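Local coordinates for protein glycogen synthase (Cyanobacterium sp. CLg1, PDB 6GNF) that belongs to the bacterial glycogen and starch synthase family of glycosyltransferases and holds ADP and a glycan in the cleft between two Rossmann-like domains, at residues Ile24-Thr29 against Val168-His173; Leu199-Ala204 against Leu269-Asn274; Asn274-Val279 against Val296-Ile301; Gly300-Thr305 against Glu434-Asn439. One frame throughout, in Å; residues are numbered along the deposited sequence.

Interaction 1 of 4, residues Ile24-Thr29 against Val168-His173; sequences ICFVST and VCNDWH. With GLC (alpha-D-glucopyranose), chain D; AC1 (4,6-dideoxy-4-{[(1S,4R,5S,6S)-4,5,6-trihydroxy-3-(hydroxymethyl)cyclohex-2-en-1-yl]amino}-alpha-D-glucopyranose), chain B.
N170 has CG anti to its carbonyl carbon (chi1 -69°), and a chi2 of -85° turns its amide toward V27. ND2 then donates to V27 O at 3.0 Å, from 55° above the carbonyl plane. The backbone N170 N reaches the same V27 O nearly along the C=O axis, at 3.1 Å. One acceptor thus takes two donors from one residue. The other amide atom, N170 OD1, pairs with H201. ND2 also lies near the plane of the F26 ring, at its edge. V168 packs CB over one face of that ring, 4.1 Å from the centroid.

Strands 24-27 and 168-170 run parallel, as neighbours in the sheet of the first Rossmann-like domain. V27 N donates to V168 O, and V168 N to C25 O. Past the strand ends, T29 lays CG2 over a face of the H173 imidazole, a CH-pi contact of 3.9 Å to the centroid. W172 NE1 lies over the opposite face, offset toward the rim. T29 OG1 bonds to Y121. A water links T29 N, 3.0 Å away, to N170 O.

D171 OD2 accepts from AC1 O2 at 2.5 Å and from AC1 O3 at 2.7 Å, while W172 NE1 donates to GLC O3. D171 OD1 accepts from H201 N and N202 N, so the backbone after strand 195-200 probably positions the carboxylate for the sugar.

Interaction 2 of 4, residues Leu199-Ala204 against Leu269-Asn274; sequences LLHNIA and LTVSPN. With AC1 (4,6-dideoxy-4-{[(1S,4R,5S,6S)-4,5,6-trihydroxy-3-(hydroxymethyl)cyclohex-2-en-1-yl]amino}-alpha-D-glucopyranose), chain B.
L200 and T270 make the close part of this contact. The bond from L200 N to L269 O is 2.9 Å and almost straight, at 172°. T270 has OG1 anti to its backbone N (chi1 -168°), beside its carbonyl carbon. From there OG1 donates to L200 O at 2.7 Å, from above the carbonyl plane. The side chains of L200 and T270 lie side by side and point the same way. L199 reaches across with CD1, which packs on L269 CB at 4.0 Å and more distantly on V271 CG1 at 4.2 Å. Y532 of helix 526-540 packs against L199 and L269.

Strands 195-200 and 267-270 are parallel neighbours in the Rossmann-like sheet, and the binding loops leave from their C-terminal ends. Beyond those ends the contact thins. H201 and V271 cross at about a right angle, with V271 CG1 3.8 Å from H201 ND1. The two segments then part. N202 folds back in an Asx turn, OD1 accepting from A204 N. S272 caps helix 273-281 through F275 N, and P273 is exposed.

The ligand occupies this looser end. H201 ND1 pairs with AC1 O6B at 3.0 Å, with O6B in the imidazole plane at the ring edge; either atom could donate. H201 NE2 is held by N170 OD1, so both ring nitrogens have a partner.

Interaction 3 of 4, residues Asn274-Val279 against Val296-Ile301; sequences NFAHEV and VGLTGI
A276 sets its CB against the backbone of strand 298-300. CB lies 3.8 Å from G300 N and 3.9 Å from L298 O. G300 has no side chain, and the small methyl of A276 meets bare main chain there. One turn further along the helix, V279 touches the end of L298. V279 CG1 is 3.7 Å from L298 CD2, and the two side chains cross at about a right angle. L298 has CG anti to its backbone N (chi1 179°), which carries its branch toward the helix. No hydrogen bond links the segments; the contact is van der Waals packing, side chain on side chain and on main chain.

Local structure sets these groups in place. In the helix, E278 N bonds to N274 O and V279 N to F275 O. V279 CG2 lies over one face of the F275 ring, 3.5 Å above its plane and offset toward the rim, so this valine packs on F275 with one methyl and on L298 with the other. On the strand side, G297 leaves helix 290-296 with a positive phi of 84°, and the chain turns into the strand.

The helix and strand axes come within 6.8 Å, at 152° between their directions. Strand 267-270, helix 273-281 and strand 298-300 belong to a beta-alpha-beta crossover, with helix 290-296 also in the connection. T270 of strand 267-270 bonds by its backbone to T299 and I301, and its side chain touches F275 and A276. Strand 298-300 is outermost in the sheet within this chain. Just past it, I301 packs on helix 526-540.

Interaction 4 of 4, residues Gly300-Thr305 against Glu434-Asn439; sequences GITNGT and EPCGLN. With AC1 (4,6-dideoxy-4-{[(1S,4R,5S,6S)-4,5,6-trihydroxy-3-(hydroxymethyl)cyclohex-2-en-1-yl]amino}-alpha-D-glucopyranose), chain B; ADP (adenosine-5'-diphosphate), chain F.
C436 SG comes obliquely to the N303 amide, on the side away from OD1, with SG 3.7 Å from N303 CB. AC1 O6B lies close to the amide plane, at its ND2 edge, and N303 ND2 donates to it at 2.8 Å, with a bent N-H angle of 143°. C436 has SG anti to its backbone N (chi1 -175°), which sends the sulfur across to 302-303. T302 CG2 lies 4.1 Å from that SG. L438 makes a looser second touch, with CD2 4.2 Å from G304 O. No hydrogen bond joins the two loops directly.

The 434-439 loop also holds AC1. The carboxylate of E434 accepts through OE2 from AC1 O3B at 2.6 Å, and the same OE2 makes a salt bridge with K363. C436 N donates almost straight to AC1 O3B, and G437 N adds a weak bond. G437 N also donates to AC1 O4 at 3.1 Å. Next along the chain, L438 N donates to ADP O2A at 3.0 Å, just ahead of helix 439-445. That helix start may favour the phosphate charge.

Two loops, one from each Rossmann-like domain, meet at AC1, and 434-439 goes on to ADP, as expected for the interdomain cleft of a GT-B glycosyltransferase.

Interactions 1, 2 and 3 follow one another across the same sheet of the first domain. Interactions 1 and 2 join through C169 O and L199 N, 2.8 Å apart, and through N170 OD1 and H201 NE2, also 2.8 Å apart. Interactions 2 and 3 have centres about 7 Å apart and share N274. Interaction 4 shares G300 and I301 with interaction 3 and brings in the second domain. S272 OG meets P435 O at 2.8 Å, tying interaction 2 to it. Interactions 1, 2 and 4 all touch AC1, and interaction 4 also touches ADP. Interaction 3 stands back, with G300 about 11 Å from AC1 between nearest atoms.

Interaction 1 of 4, residues Ile24-Thr29 against Val168-His173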
# COMPACT_ATOMS: atom_id res chain seq x y z
N ILE A 24 14.63 -11.99 -10.10
CA ILE A 24 14.08 -11.01 -9.18
C ILE A 24 13.28 -11.72 -8.09
O ILE A 24 12.32 -12.42 -8.38
CB ILE A 24 13.18 -10.00 -9.90
CG1 ILE A 24 13.89 -9.44 -11.14
CG2 ILE A 24 12.79 -8.86 -8.97
CD1 ILE A 24 12.97 -8.71 -12.08
N CYS A 25 13.64 -11.46 -6.84
CA CYS A 25 12.98 -12.06 -5.70
C CYS A 25 12.34 -10.96 -4.84
O CYS A 25 13.06 -10.19 -4.20
CB CYS A 25 14.00 -12.85 -4.88
SG CYS A 25 13.32 -13.65 -3.42
N PHE A 26 11.01 -10.87 -4.88
CA PHE A 26 10.26 -9.86 -4.10
C PHE A 26 9.99 -10.41 -2.72
O PHE A 26 9.52 -11.55 -2.58
CB PHE A 26 8.91 -9.55 -4.74
CG PHE A 26 8.98 -8.59 -5.89
CD1 PHE A 26 9.48 -8.99 -7.11
CD2 PHE A 26 8.55 -7.28 -5.74
CE1 PHE A 26 9.55 -8.10 -8.17
CE2 PHE A 26 8.61 -6.39 -6.80
CZ PHE A 26 9.11 -6.80 -8.02
N VAL A 27 10.27 -9.61 -1.70
CA VAL A 27 10.03 -10.03 -0.34
C VAL A 27 9.06 -9.04 0.30
O VAL A 27 9.26 -7.84 0.22
CB VAL A 27 11.35 -10.10 0.46
CG1 VAL A 27 11.14 -10.78 1.80
CG2 VAL A 27 12.40 -10.86 -0.34
N SER A 28 7.98 -9.55 0.87
CA SER A 28 7.01 -8.69 1.54
C SER A 28 6.16 -9.45 2.53
O SER A 28 6.16 -10.68 2.55
CB SER A 28 6.09 -7.99 0.52
OG SER A 28 5.22 -8.86 -0.13
N THR A 29 5.38 -8.71 3.29
CA THR A 29 4.39 -9.30 4.19
C THR A 29 3.07 -9.61 3.48
O THR A 29 2.26 -10.33 4.03
CB THR A 29 4.09 -8.35 5.36
OG1 THR A 29 3.87 -7.04 4.84
CG2 THR A 29 5.26 -8.30 6.29
N VAL A 168 14.12 -7.59 -3.95
CA VAL A 168 13.31 -6.38 -3.78
C VAL A 168 12.60 -6.44 -2.42
O VAL A 168 11.71 -7.27 -2.20
CB VAL A 168 12.28 -6.22 -4.91
CG1 VAL A 168 11.49 -4.93 -4.74
CG2 VAL A 168 12.97 -6.21 -6.26
N CYS A 169 13.08 -5.61 -1.50
CA CYS A 169 12.56 -5.55 -0.14
C CYS A 169 11.47 -4.49 -0.06
O CYS A 169 11.74 -3.30 -0.24
CB CYS A 169 13.69 -5.18 0.81
SG CYS A 169 15.14 -6.25 0.57
N ASN A 170 10.25 -4.93 0.22
CA ASN A 170 9.11 -4.04 0.28
C ASN A 170 8.86 -3.56 1.69
O ASN A 170 8.64 -4.35 2.59
CB ASN A 170 7.88 -4.75 -0.28
CG ASN A 170 7.99 -4.99 -1.76
OD1 ASN A 170 7.67 -4.13 -2.57
ND2 ASN A 170 8.48 -6.17 -2.14
N ASP A 171 8.99 -2.25 1.89
CA ASP A 171 8.65 -1.59 3.15
C ASP A 171 9.51 -2.02 4.35
O ASP A 171 10.46 -2.81 4.21
CB ASP A 171 7.16 -1.72 3.46
CG ASP A 171 6.35 -0.46 3.10
OD1 ASP A 171 6.90 0.64 2.87
OD2 ASP A 171 5.13 -0.62 3.03
N TRP A 172 9.21 -1.43 5.51
CA TRP A 172 10.07 -1.59 6.67
C TRP A 172 10.19 -3.04 7.15
O TRP A 172 11.21 -3.41 7.72
CB TRP A 172 9.60 -0.69 7.82
CG TRP A 172 8.33 -1.11 8.45
CD1 TRP A 172 7.07 -0.67 8.14
CD2 TRP A 172 8.16 -2.04 9.53
NE1 TRP A 172 6.14 -1.29 8.94
CE2 TRP A 172 6.78 -2.13 9.81
CE3 TRP A 172 9.05 -2.82 10.28
CZ2 TRP A 172 6.28 -2.95 10.81
CZ3 TRP A 172 8.54 -3.64 11.27
CH2 TRP A 172 7.17 -3.69 11.53
N HIS A 173 9.16 -3.86 6.91
CA HIS A 173 9.12 -5.23 7.43
C HIS A 173 10.30 -6.08 6.96
O HIS A 173 10.73 -6.99 7.67
CB HIS A 173 7.84 -5.96 7.01
CG HIS A 173 6.60 -5.15 7.15
ND1 HIS A 173 6.06 -4.43 6.10
CD2 HIS A 173 5.79 -4.93 8.22
CE1 HIS A 173 4.97 -3.81 6.53
NE2 HIS A 173 4.79 -4.09 7.80
C1 GLC D . 0.68 -1.53 10.20
C2 GLC D . 1.97 -1.94 9.47
C3 GLC D . 2.08 -1.16 8.15
C4 GLC D . 0.83 -1.39 7.31
C5 GLC D . -0.40 -0.92 8.12
C6 GLC D . -1.72 -1.02 7.35
O2 GLC D . 3.13 -1.66 10.26
O3 GLC D . 3.24 -1.54 7.42
O4 GLC D . 0.98 -0.66 6.09
O5 GLC D . -0.46 -1.68 9.34
O6 GLC D . -2.04 -2.38 6.99
C1 AC1 B . 0.86 -1.45 4.91
O2 AC1 B . 3.26 -1.14 4.62
C2 AC1 B . 1.99 -1.10 3.94
C4A AC1 B . 0.55 3.10 -1.92
C3 AC1 B . 1.77 0.27 3.29
O3 AC1 B . 2.77 0.42 2.28
C4 AC1 B . 0.35 0.41 2.70
N4A AC1 B . 0.07 1.71 2.05
C5 AC1 B . -0.64 0.12 3.84
O5 AC1 B . -0.43 -1.22 4.32
C6 AC1 B . -2.09 0.22 3.41
C1B AC1 B . 0.84 2.29 0.94
C2B AC1 B . 0.38 3.71 0.50
O2B AC1 B . -0.61 4.28 1.35
C3B AC1 B . -0.24 3.83 -0.87
O3B AC1 B . -0.28 5.20 -1.26
O4 AC1 B . -0.25 3.11 -3.11
C5B AC1 B . 0.83 1.68 -1.48
C7B AC1 B . 0.91 1.33 -0.21
C6B AC1 B . 1.08 0.65 -2.54
O6B AC1 B . 2.20 1.10 -3.30
O HOH W 1 6.55 -5.99 3.11

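Interaction 2 of 4, residues Leu199-Ala204 against Leu269-Asn274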
# COMPACT_ATOMS: atom_id res chain seq x y z
N LEU A 199 12.29 -1.04 -1.79
CA LEU A 199 11.10 -0.45 -2.40
C LEU A 199 10.19 0.07 -1.31
O LEU A 199 9.58 -0.71 -0.57
CB LEU A 199 10.37 -1.45 -3.28
CG LEU A 199 9.12 -0.92 -4.02
CD1 LEU A 199 9.42 0.37 -4.77
CD2 LEU A 199 8.58 -1.96 -4.98
N LEU A 200 10.10 1.39 -1.22
CA LEU A 200 9.35 2.05 -0.17
C LEU A 200 7.93 2.33 -0.65
O LEU A 200 7.74 2.95 -1.70
CB LEU A 200 10.04 3.36 0.20
CG LEU A 200 9.27 4.29 1.14
CD1 LEU A 200 9.17 3.67 2.53
CD2 LEU A 200 9.92 5.66 1.19
N HIS A 201 6.95 1.85 0.11
CA HIS A 201 5.54 2.12 -0.20
C HIS A 201 4.94 3.17 0.72
O HIS A 201 3.97 3.80 0.33
CB HIS A 201 4.71 0.84 -0.11
CG HIS A 201 5.16 -0.23 -1.05
ND1 HIS A 201 4.51 -0.49 -2.23
CD2 HIS A 201 6.19 -1.10 -0.98
CE1 HIS A 201 5.13 -1.47 -2.85
NE2 HIS A 201 6.14 -1.87 -2.11
N ASN A 202 5.48 3.32 1.92
CA ASN A 202 4.95 4.26 2.91
C ASN A 202 5.97 4.59 3.98
O ASN A 202 6.33 3.72 4.78
CB ASN A 202 3.69 3.68 3.57
CG ASN A 202 2.81 4.76 4.21
OD1 ASN A 202 3.29 5.72 4.81
ND2 ASN A 202 1.52 4.61 4.06
N ILE A 203 6.39 5.86 4.02
CA ILE A 203 7.44 6.32 4.92
C ILE A 203 6.96 6.55 6.34
O ILE A 203 7.78 6.74 7.24
CB ILE A 203 8.09 7.63 4.37
CG1 ILE A 203 9.46 7.90 4.99
CG2 ILE A 203 7.19 8.83 4.59
CD1 ILE A 203 10.60 7.21 4.28
N ALA A 204 5.65 6.54 6.57
CA ALA A 204 5.12 6.78 7.91
C ALA A 204 5.47 5.64 8.87
O ALA A 204 5.58 5.85 10.07
CB ALA A 204 3.62 6.98 7.87
N LEU A 269 14.13 2.84 -4.00
CA LEU A 269 13.07 3.28 -4.90
C LEU A 269 11.79 3.52 -4.12
O LEU A 269 11.61 3.02 -3.01
CB LEU A 269 12.79 2.21 -5.96
CG LEU A 269 13.91 1.78 -6.89
CD1 LEU A 269 13.46 0.64 -7.78
CD2 LEU A 269 14.38 2.95 -7.74
N THR A 270 10.88 4.27 -4.73
CA THR A 270 9.54 4.41 -4.17
C THR A 270 8.47 4.49 -5.28
O THR A 270 8.79 4.35 -6.46
CB THR A 270 9.46 5.59 -3.18
OG1 THR A 270 8.23 5.51 -2.45
CG2 THR A 270 9.59 6.92 -3.89
N VAL A 271 7.22 4.72 -4.88
CA VAL A 271 6.09 4.40 -5.74
C VAL A 271 5.46 5.60 -6.48
O VAL A 271 4.39 5.47 -7.08
CB VAL A 271 5.03 3.59 -4.97
CG1 VAL A 271 5.60 2.22 -4.61
CG2 VAL A 271 4.59 4.31 -3.71
N SER A 272 6.15 6.74 -6.48
CA SER A 272 5.86 7.85 -7.41
C SER A 272 6.99 8.89 -7.35
O SER A 272 7.59 9.09 -6.29
CB SER A 272 4.51 8.53 -7.11
OG SER A 272 4.60 9.40 -6.01
N PRO A 273 7.31 9.51 -8.51
CA PRO A 273 8.35 10.56 -8.54
C PRO A 273 8.07 11.72 -7.59
O PRO A 273 9.00 12.29 -7.02
CB PRO A 273 8.30 11.09 -9.97
CG PRO A 273 7.57 10.07 -10.77
CD PRO A 273 6.72 9.27 -9.83
N ASN A 274 6.82 12.12 -7.46
CA ASN A 274 6.50 13.27 -6.61
C ASN A 274 6.62 12.93 -5.13
O ASN A 274 7.00 13.78 -4.34
CB ASN A 274 5.11 13.84 -6.93
CG ASN A 274 4.84 15.15 -6.20
OD1 ASN A 274 5.60 16.10 -6.31
ND2 ASN A 274 3.76 15.19 -5.43
C1 AC1 B . 0.86 -1.45 4.91
O2 AC1 B . 3.26 -1.14 4.62
C2 AC1 B . 1.99 -1.10 3.94
C4A AC1 B . 0.55 3.10 -1.92
C3 AC1 B . 1.77 0.27 3.29
O3 AC1 B . 2.77 0.42 2.28
C4 AC1 B . 0.35 0.41 2.70
N4A AC1 B . 0.07 1.71 2.05
C5 AC1 B . -0.64 0.12 3.84
O5 AC1 B . -0.43 -1.22 4.32
C6 AC1 B . -2.09 0.22 3.41
C1B AC1 B . 0.84 2.29 0.94
C2B AC1 B . 0.38 3.71 0.50
O2B AC1 B . -0.61 4.28 1.35
C3B AC1 B . -0.24 3.83 -0.87
O3B AC1 B . -0.28 5.20 -1.26
O4 AC1 B . -0.25 3.11 -3.11
C5B AC1 B . 0.83 1.68 -1.48
C7B AC1 B . 0.91 1.33 -0.21
C6B AC1 B . 1.08 0.65 -2.54
O6B AC1 B . 2.20 1.10 -3.30

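Interaction 3 of 4, residues Asn274-Val279 against Val296-Ile301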
# COMPACT_ATOMS: atom_id res chain seq x y z
N ASN A 274 6.82 12.12 -7.46
CA ASN A 274 6.50 13.27 -6.61
C ASN A 274 6.62 12.93 -5.13
O ASN A 274 7.00 13.78 -4.34
CB ASN A 274 5.11 13.84 -6.93
CG ASN A 274 4.84 15.15 -6.20
OD1 ASN A 274 5.60 16.10 -6.31
ND2 ASN A 274 3.76 15.19 -5.43
N PHE A 275 6.28 11.69 -4.77
CA PHE A 275 6.48 11.24 -3.39
C PHE A 275 7.96 11.20 -3.04
O PHE A 275 8.35 11.62 -1.95
CB PHE A 275 5.85 9.88 -3.16
CG PHE A 275 6.00 9.38 -1.74
CD1 PHE A 275 5.52 10.13 -0.68
CD2 PHE A 275 6.61 8.17 -1.48
CE1 PHE A 275 5.65 9.67 0.62
CE2 PHE A 275 6.75 7.71 -0.18
CZ PHE A 275 6.27 8.46 0.87
N ALA A 276 8.79 10.73 -3.98
CA ALA A 276 10.24 10.68 -3.77
C ALA A 276 10.76 12.08 -3.48
O ALA A 276 11.56 12.29 -2.57
CB ALA A 276 10.93 10.11 -5.00
N HIS A 277 10.27 13.03 -4.27
CA HIS A 277 10.57 14.44 -4.08
C HIS A 277 10.18 14.92 -2.69
O HIS A 277 10.94 15.64 -2.05
CB HIS A 277 9.81 15.24 -5.14
CG HIS A 277 10.28 16.64 -5.28
ND1 HIS A 277 10.21 17.55 -4.24
CD2 HIS A 277 10.74 17.34 -6.35
CE1 HIS A 277 10.65 18.72 -4.65
NE2 HIS A 277 10.98 18.62 -5.93
N GLU A 278 8.99 14.56 -2.24
CA GLU A 278 8.51 14.97 -0.91
C GLU A 278 9.39 14.41 0.18
O GLU A 278 9.75 15.11 1.12
CB GLU A 278 7.07 14.52 -0.68
CG GLU A 278 6.04 15.34 -1.44
CD GLU A 278 4.65 14.77 -1.38
OE1 GLU A 278 4.48 13.56 -1.11
OE2 GLU A 278 3.71 15.56 -1.60
N VAL A 279 9.76 13.14 0.05
CA VAL A 279 10.54 12.45 1.07
C VAL A 279 11.91 13.08 1.26
O VAL A 279 12.36 13.26 2.38
CB VAL A 279 10.68 10.94 0.75
CG1 VAL A 279 11.72 10.27 1.63
CG2 VAL A 279 9.34 10.25 0.92
N VAL A 296 21.32 8.70 0.32
CA VAL A 296 21.33 7.45 -0.43
C VAL A 296 20.82 7.64 -1.86
O VAL A 296 21.23 6.90 -2.76
CB VAL A 296 20.52 6.39 0.34
CG1 VAL A 296 20.11 5.22 -0.55
CG2 VAL A 296 21.32 5.91 1.53
N GLY A 297 19.97 8.65 -2.08
CA GLY A 297 19.30 8.82 -3.37
C GLY A 297 18.06 7.95 -3.43
O GLY A 297 18.09 6.78 -3.08
N LEU A 298 16.95 8.55 -3.86
CA LEU A 298 15.66 7.89 -3.88
C LEU A 298 14.94 8.28 -5.17
O LEU A 298 14.70 9.45 -5.42
CB LEU A 298 14.83 8.31 -2.66
CG LEU A 298 13.42 7.73 -2.51
CD1 LEU A 298 13.47 6.22 -2.35
CD2 LEU A 298 12.73 8.36 -1.32
N THR A 299 14.59 7.28 -5.99
CA THR A 299 13.87 7.48 -7.25
C THR A 299 12.47 6.92 -7.13
O THR A 299 12.27 5.86 -6.52
CB THR A 299 14.57 6.73 -8.40
OG1 THR A 299 15.91 7.19 -8.51
CG2 THR A 299 13.87 6.96 -9.72
N GLY A 300 11.51 7.59 -7.76
CA GLY A 300 10.12 7.17 -7.75
C GLY A 300 9.66 6.65 -9.10
O GLY A 300 10.04 7.19 -10.14
N ILE A 301 8.85 5.60 -9.06
CA ILE A 301 8.19 5.05 -10.24
C ILE A 301 6.72 4.86 -9.90
O ILE A 301 6.39 4.10 -9.01
CB ILE A 301 8.79 3.69 -10.65
CG1 ILE A 301 10.27 3.85 -11.00
CG2 ILE A 301 8.03 3.12 -11.84
CD1 ILE A 301 10.98 2.53 -11.21

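Interaction 4 of 4, residues Gly300-Thr305 against Glu434-Asn439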
# COMPACT_ATOMS: atom_id res chain seq x y z
N GLY A 300 11.51 7.59 -7.76
CA GLY A 300 10.12 7.17 -7.75
C GLY A 300 9.66 6.65 -9.10
O GLY A 300 10.04 7.19 -10.14
N ILE A 301 8.85 5.60 -9.06
CA ILE A 301 8.19 5.05 -10.24
C ILE A 301 6.72 4.86 -9.90
O ILE A 301 6.39 4.10 -9.01
CB ILE A 301 8.79 3.69 -10.65
CG1 ILE A 301 10.27 3.85 -11.00
CG2 ILE A 301 8.03 3.12 -11.84
CD1 ILE A 301 10.98 2.53 -11.21
N THR A 302 5.85 5.55 -10.63
CA THR A 302 4.42 5.51 -10.37
C THR A 302 3.86 4.11 -10.56
O THR A 302 4.04 3.51 -11.61
CB THR A 302 3.68 6.49 -11.31
OG1 THR A 302 4.16 7.81 -11.09
CG2 THR A 302 2.17 6.47 -11.07
N ASN A 303 3.12 3.62 -9.56
CA ASN A 303 2.49 2.30 -9.64
C ASN A 303 1.53 2.25 -10.82
O ASN A 303 0.85 3.23 -11.10
CB ASN A 303 1.67 1.96 -8.39
CG ASN A 303 2.52 1.64 -7.18
OD1 ASN A 303 3.69 1.24 -7.30
ND2 ASN A 303 1.93 1.78 -6.00
N GLY A 304 1.48 1.10 -11.48
CA GLY A 304 0.38 0.76 -12.36
C GLY A 304 -0.58 -0.13 -11.60
O GLY A 304 -0.56 -0.20 -10.36
N THR A 305 -1.44 -0.80 -12.35
CA THR A 305 -2.41 -1.70 -11.77
C THR A 305 -2.83 -2.77 -12.78
O THR A 305 -2.71 -2.59 -13.99
CB THR A 305 -3.64 -0.92 -11.29
OG1 THR A 305 -4.53 -1.79 -10.59
CG2 THR A 305 -4.37 -0.27 -12.46
N GLU A 434 0.06 10.65 0.42
CA GLU A 434 -0.29 9.53 -0.43
C GLU A 434 0.86 9.16 -1.36
O GLU A 434 1.02 9.77 -2.41
CB GLU A 434 -1.55 9.86 -1.25
CG GLU A 434 -2.24 8.63 -1.82
CD GLU A 434 -2.83 7.75 -0.75
OE1 GLU A 434 -3.83 8.19 -0.13
OE2 GLU A 434 -2.31 6.64 -0.52
N PRO A 435 1.67 8.17 -0.96
CA PRO A 435 2.80 7.74 -1.78
C PRO A 435 2.45 7.51 -3.25
O PRO A 435 3.16 7.99 -4.13
CB PRO A 435 3.23 6.44 -1.09
CG PRO A 435 2.97 6.72 0.35
CD PRO A 435 1.70 7.54 0.37
N CYS A 436 1.34 6.83 -3.52
CA CYS A 436 0.82 6.73 -4.88
C CYS A 436 -0.69 6.76 -4.91
O CYS A 436 -1.28 7.65 -5.51
CB CYS A 436 1.33 5.47 -5.58
SG CYS A 436 0.83 5.37 -7.32
N GLY A 437 -1.31 5.79 -4.25
CA GLY A 437 -2.76 5.63 -4.28
C GLY A 437 -3.14 4.70 -5.41
O GLY A 437 -2.51 4.71 -6.47
N LEU A 438 -4.19 3.91 -5.19
CA LEU A 438 -4.66 2.98 -6.21
C LEU A 438 -6.10 3.28 -6.68
O LEU A 438 -6.41 3.09 -7.85
CB LEU A 438 -4.53 1.54 -5.72
CG LEU A 438 -3.09 0.99 -5.52
CD1 LEU A 438 -3.11 -0.48 -5.11
CD2 LEU A 438 -2.26 1.16 -6.78
N ASN A 439 -6.95 3.76 -5.77
CA ASN A 439 -8.33 4.09 -6.11
C ASN A 439 -8.48 4.91 -7.36
O ASN A 439 -9.35 4.63 -8.17
CB ASN A 439 -8.98 4.87 -4.98
CG ASN A 439 -9.48 3.98 -3.87
OD1 ASN A 439 -9.12 2.80 -3.78
ND2 ASN A 439 -10.28 4.56 -3.00
C1 AC1 B . 0.86 -1.45 4.91
O2 AC1 B . 3.26 -1.14 4.62
C2 AC1 B . 1.99 -1.10 3.94
C4A AC1 B . 0.55 3.10 -1.92
C3 AC1 B . 1.77 0.27 3.29
O3 AC1 B . 2.77 0.42 2.28
C4 AC1 B . 0.35 0.41 2.70
N4A AC1 B . 0.07 1.71 2.05
C5 AC1 B . -0.64 0.12 3.84
O5 AC1 B . -0.43 -1.22 4.32
C6 AC1 B . -2.09 0.22 3.41
C1B AC1 B . 0.84 2.29 0.94
C2B AC1 B . 0.38 3.71 0.50
O2B AC1 B . -0.61 4.28 1.35
C3B AC1 B . -0.24 3.83 -0.87
O3B AC1 B . -0.28 5.20 -1.26
O4 AC1 B . -0.25 3.11 -3.11
C5B AC1 B . 0.83 1.68 -1.48
C7B AC1 B . 0.91 1.33 -0.21
C6B AC1 B . 1.08 0.65 -2.54
O6B AC1 B . 2.20 1.10 -3.30
PB ADP F . -3.57 2.15 0.94
O1B ADP F . -2.82 3.36 1.42
O2B ADP F . -2.69 1.13 0.27
O3B ADP F . -4.55 1.60 1.94
PA ADP F . -4.38 2.40 -1.82
O1A ADP F . -2.93 2.36 -2.29
O2A ADP F . -5.41 3.27 -2.52
O3A ADP F . -4.48 2.77 -0.24
O5' ADP F . -4.95 0.89 -1.81
C5' ADP F . -6.07 0.51 -1.00
C4' ADP F . -6.84 -0.57 -1.74
O4' ADP F . -7.80 -1.22 -0.90
C3' ADP F . -7.62 0.03 -2.89
O3' ADP F . -7.46 -0.84 -4.02
C2' ADP F . -9.05 0.09 -2.40
O2' ADP F . -9.92 -0.13 -3.50
C1' ADP F . -9.13 -1.01 -1.36
N9 ADP F . -9.97 -0.73 -0.16
C8 ADP F . -9.67 0.10 0.86
N7 ADP F . -10.65 0.08 1.81
C5 ADP F . -11.60 -0.78 1.39
C6 ADP F . -12.89 -1.28 1.90
N6 ADP F . -13.40 -0.84 3.07
N1 ADP F . -13.57 -2.17 1.15
C2 ADP F . -13.10 -2.62 -0.02
N3 ADP F . -11.92 -2.21 -0.54
C4 ADP F . -11.14 -1.32 0.10